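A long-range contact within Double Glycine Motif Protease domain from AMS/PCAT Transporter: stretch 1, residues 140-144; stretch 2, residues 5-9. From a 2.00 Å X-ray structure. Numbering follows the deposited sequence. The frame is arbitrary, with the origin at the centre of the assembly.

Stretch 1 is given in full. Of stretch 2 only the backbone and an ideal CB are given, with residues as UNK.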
ATOM      1  N   ILE A 140      -6.515   1.665   1.157  1.00 30.10           N
ATOM      2  CA  ILE A 140      -7.404   0.543   1.070  1.00 30.26           C
ATOM      3  C   ILE A 140      -8.041   0.624  -0.312  1.00 33.10           C
ATOM      4  O   ILE A 140      -8.452   1.710  -0.747  1.00 36.57           O
ATOM      5  CB  ILE A 140      -8.453   0.636   2.210  1.00 32.42           C
ATOM      6  CG1 ILE A 140      -7.794   0.348   3.577  1.00 32.27           C
ATOM      7  CG2 ILE A 140      -9.673  -0.264   1.956  1.00 30.80           C
ATOM      8  CD1 ILE A 140      -7.615  -1.131   3.862  1.00 32.46           C
ATOM      9  N   PHE A 141      -8.060  -0.504  -1.027  1.00 31.49           N
ATOM     10  CA  PHE A 141      -8.465  -0.523  -2.429  1.00 29.96           C
ATOM     11  C   PHE A 141      -9.530  -1.561  -2.651  1.00 33.08           C
ATOM     12  O   PHE A 141      -9.564  -2.580  -1.966  1.00 33.69           O
ATOM     13  CB  PHE A 141      -7.277  -0.810  -3.361  1.00 28.69           C
ATOM     14  CG  PHE A 141      -6.122   0.138  -3.184  1.00 29.04           C
ATOM     15  CD1 PHE A 141      -6.104   1.364  -3.835  1.00 27.63           C
ATOM     16  CD2 PHE A 141      -5.046  -0.188  -2.368  1.00 26.54           C
ATOM     17  CE1 PHE A 141      -5.056   2.234  -3.653  1.00 27.18           C
ATOM     18  CE2 PHE A 141      -4.010   0.690  -2.209  1.00 23.96           C
ATOM     19  CZ  PHE A 141      -4.004   1.884  -2.847  1.00 24.42           C
ATOM     20  N   LYS A 142     -10.386  -1.293  -3.628  1.00 40.44           N
ATOM     21  CA  LYS A 142     -11.503  -2.152  -3.969  1.00 45.13           C
ATOM     22  C   LYS A 142     -11.693  -1.972  -5.488  1.00 52.52           C
ATOM     23  O   LYS A 142     -11.511  -0.859  -6.004  1.00 45.94           O
ATOM     24  CB  LYS A 142     -12.743  -1.705  -3.163  1.00 47.40           C
ATOM     25  CG  LYS A 142     -14.132  -2.075  -3.661  1.00 55.24           C
ATOM     26  CD  LYS A 142     -15.083  -2.680  -2.611  1.00 58.73           C
ATOM     27  CE  LYS A 142     -14.864  -4.191  -2.571  1.00 62.97           C
ATOM     28  NZ  LYS A 142     -15.766  -4.972  -1.677  1.00 61.60           N
ATOM     29  N   PRO A 143     -12.038  -3.054  -6.213  1.00 60.54           N
ATOM     30  CA  PRO A 143     -12.356  -2.910  -7.630  1.00 67.96           C
ATOM     31  C   PRO A 143     -13.644  -2.129  -7.938  1.00 69.17           C
ATOM     32  O   PRO A 143     -14.478  -1.918  -7.060  1.00 67.88           O
ATOM     33  CB  PRO A 143     -12.480  -4.357  -8.139  1.00 65.30           C
ATOM     34  CG  PRO A 143     -12.518  -5.196  -6.962  1.00 65.11           C
ATOM     35  CD  PRO A 143     -11.918  -4.462  -5.833  1.00 62.75           C
ATOM     36  N   THR A 144     -13.839  -1.847  -9.225  1.00 80.50           N
ATOM     37  CA  THR A 144     -14.355  -0.572  -9.771  1.00 87.51           C
ATOM     38  C   THR A 144     -15.816  -0.210  -9.496  1.00 90.55           C
ATOM     39  O   THR A 144     -16.062   0.688  -8.709  1.00 93.63           O
ATOM     40  CB  THR A 144     -14.124  -0.468 -11.313  1.00 86.54           C
ATOM     41  OG1 THR A 144     -15.312  -0.822 -12.023  1.00 85.51           O
ATOM     42  CG2 THR A 144     -12.955  -1.355 -11.851  1.00 90.40           C
ATOM     43  N   UNK A   5     -13.161  -9.751 -11.569  1.00 79.85           N
ATOM     44  CA  UNK A   5     -13.643 -10.768 -10.589  1.00 69.92           C
ATOM     45  C   UNK A   5     -12.761 -10.848  -9.339  1.00 63.79           C
ATOM     46  O   UNK A   5     -13.300 -11.262  -8.319  1.00 70.02           O
ATOM     47  CB  UNK A   5     -13.698 -12.147 -11.249  1.00 69.92           C
ATOM     48  N   UNK A   6     -11.469 -10.476  -9.387  1.00 56.53           N
ATOM     49  CA  UNK A   6     -10.606 -10.555  -8.200  1.00 53.38           C
ATOM     50  C   UNK A   6     -11.030  -9.533  -7.131  1.00 45.82           C
ATOM     51  O   UNK A   6     -11.178  -8.351  -7.422  1.00 40.30           O
ATOM     52  CB  UNK A   6      -9.146 -10.324  -8.594  1.00 53.38           C
ATOM     53  N   UNK A   7     -11.267 -10.026  -5.919  1.00 41.07           N
ATOM     54  CA  UNK A   7     -11.720  -9.223  -4.802  1.00 42.09           C
ATOM     55  C   UNK A   7     -10.593  -9.117  -3.791  1.00 39.40           C
ATOM     56  O   UNK A   7      -9.676  -9.943  -3.808  1.00 33.90           O
ATOM     57  CB  UNK A   7     -12.977  -9.818  -4.165  1.00 42.09           C
ATOM     58  N   UNK A   8     -10.667  -8.100  -2.900  1.00 40.18           N
ATOM     59  CA  UNK A   8      -9.768  -8.064  -1.757  1.00 39.17           C
ATOM     60  C   UNK A   8     -10.051  -9.223  -0.806  1.00 38.86           C
ATOM     61  O   UNK A   8     -11.160  -9.727  -0.744  1.00 40.43           O
ATOM     62  CB  UNK A   8      -9.896  -6.729  -1.020  1.00 39.17           C
ATOM     63  N   UNK A   9      -9.017  -9.636  -0.094  1.00 36.44           N
ATOM     64  CA  UNK A   9      -9.094 -10.638   0.925  1.00 35.52           C
ATOM     65  C   UNK A   9      -9.357  -9.935   2.240  1.00 36.09           C
ATOM     66  O   UNK A   9      -8.662  -8.975   2.609  1.00 36.36           O
ATOM     67  CB  UNK A   9      -7.820 -11.484   0.978  1.00 35.52           C
TER

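Position 5 opens the second stretch, and its CA-to-CB bond points away from stretch 1. No atom of residues 140-144 lies within 5.5 Å of the ideal CB, so this contact sets no demand on size or charge, and almost any residue would do. The deposited residue is Gln5, whose side chain stays at least 8.3 Å from stretch 1 and takes no part in the contact.

At position 6 the CA-to-CB bond runs sideways, and again nothing of stretch 1 comes within 5.5 Å of the ideal CB. Phi/psi of -68/126 is an extended conformation open to most residues, so the side chain is hardly constrained from this side. What does face stretch 1 is the backbone: the carbonyl O of position 6 lies 3.5 Å from Pro143 CG, a packing contact available whatever the side chain. The residue is Ile6. Its chi1 is -70° (m), and the end of its side chain leads away, so its share of the contact comes mainly through that carbonyl.

Position 7 is more informative. CA-to-CB is sideways, with the ideal CB 5.4 Å from Pro143 CG, too far for a very short side chain to touch the ring. A longer one could turn back into the space between the Pro143 ring and the Lys142 side chain. Stretch 1 offers the ring methylenes of Pro143 there and, beside the Lys142 CE methylene, the Lys142 ammonium, so a flexible chain, polar or aliphatic, would suit; an acidic end would also be plausible near that charge. The residue is Gln7. With chi1 -76° and chi2 -54°, both m, the end of its side chain comes nearer to stretch 1. Gln7 NE2 lies 3.6 Å from both Lys142 CE and Lys142 NZ, and Gln7 OE1 lies 3.5 Å from Pro143 CG; these are packing contacts, and no hydrogen bond joins the two stretches.

At position 8 CA-to-CB points toward stretch 1, and the ideal CB is 4.3 Å from Phe141 O. Around it lie that carbonyl, the Pro143 ring and the aliphatic part of Lys142, a shallow and largely apolar surface. Phi/psi of -66/152 falls in the polyproline region, so proline fits the backbone, but a compact aliphatic such as valine would be reasonable too, and a donor might be considered for the carbonyl. The residue is Pro8, with a C-gamma exo pucker. Its CD meets Pro143 CD at 3.9 Å, an apolar contact between two proline rings, and its CG sits 3.8 Å from Phe141 O and 4.2 Å from Lys142 CE. The ring thus touches three consecutive residues of stretch 1, consistent with the register, in which the CA atoms of Lys142 and Pro8 are 6.5 Å apart.

Position 9 has moved out of reach, with nothing of stretch 1 within 5.5 Å of its ideal CB. Its phi/psi of -91/132 suits a beta-branched residue but does not require one. Val9, chi1 166° (t), makes no contact here.

Stretch 2, residues 5-9: QIQPV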
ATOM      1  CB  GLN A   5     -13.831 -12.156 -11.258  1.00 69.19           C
ATOM      2  CG  GLN A   5     -15.049 -12.962 -10.761  1.00 74.74           C
ATOM      3  CD  GLN A   5     -14.905 -14.477 -10.927  1.00 76.38           C
ATOM      4  OE1 GLN A   5     -15.032 -15.019 -12.032  1.00 77.63           O
ATOM      5  NE2 GLN A   5     -14.687 -15.178  -9.814  1.00 66.40           N
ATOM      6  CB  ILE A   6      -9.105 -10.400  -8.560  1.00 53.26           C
ATOM      7  CG1 ILE A   6      -8.628 -11.647  -9.319  1.00 55.14           C
ATOM      8  CG2 ILE A   6      -8.236 -10.216  -7.306  1.00 50.14           C
ATOM      9  CD1 ILE A   6      -7.588 -11.385 -10.381  1.00 55.24           C
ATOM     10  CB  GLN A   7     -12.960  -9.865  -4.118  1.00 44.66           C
ATOM     11  CG  GLN A   7     -14.289  -9.707  -4.857  1.00 46.70           C
ATOM     12  CD  GLN A   7     -14.615  -8.250  -5.171  1.00 48.26           C
ATOM     13  OE1 GLN A   7     -14.721  -7.884  -6.333  1.00 51.39           O
ATOM     14  NE2 GLN A   7     -14.753  -7.408  -4.134  1.00 51.37           N
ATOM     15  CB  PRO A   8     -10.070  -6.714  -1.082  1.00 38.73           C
ATOM     16  CG  PRO A   8     -11.098  -6.014  -1.898  1.00 38.39           C
ATOM     17  CD  PRO A   8     -11.665  -7.001  -2.858  1.00 42.11           C
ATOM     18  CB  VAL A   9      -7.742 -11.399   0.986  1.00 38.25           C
ATOM     19  CG1 VAL A   9      -7.592 -12.247   2.255  1.00 38.36           C
ATOM     20  CG2 VAL A   9      -7.618 -12.261  -0.276  1.00 43.19           C
TER
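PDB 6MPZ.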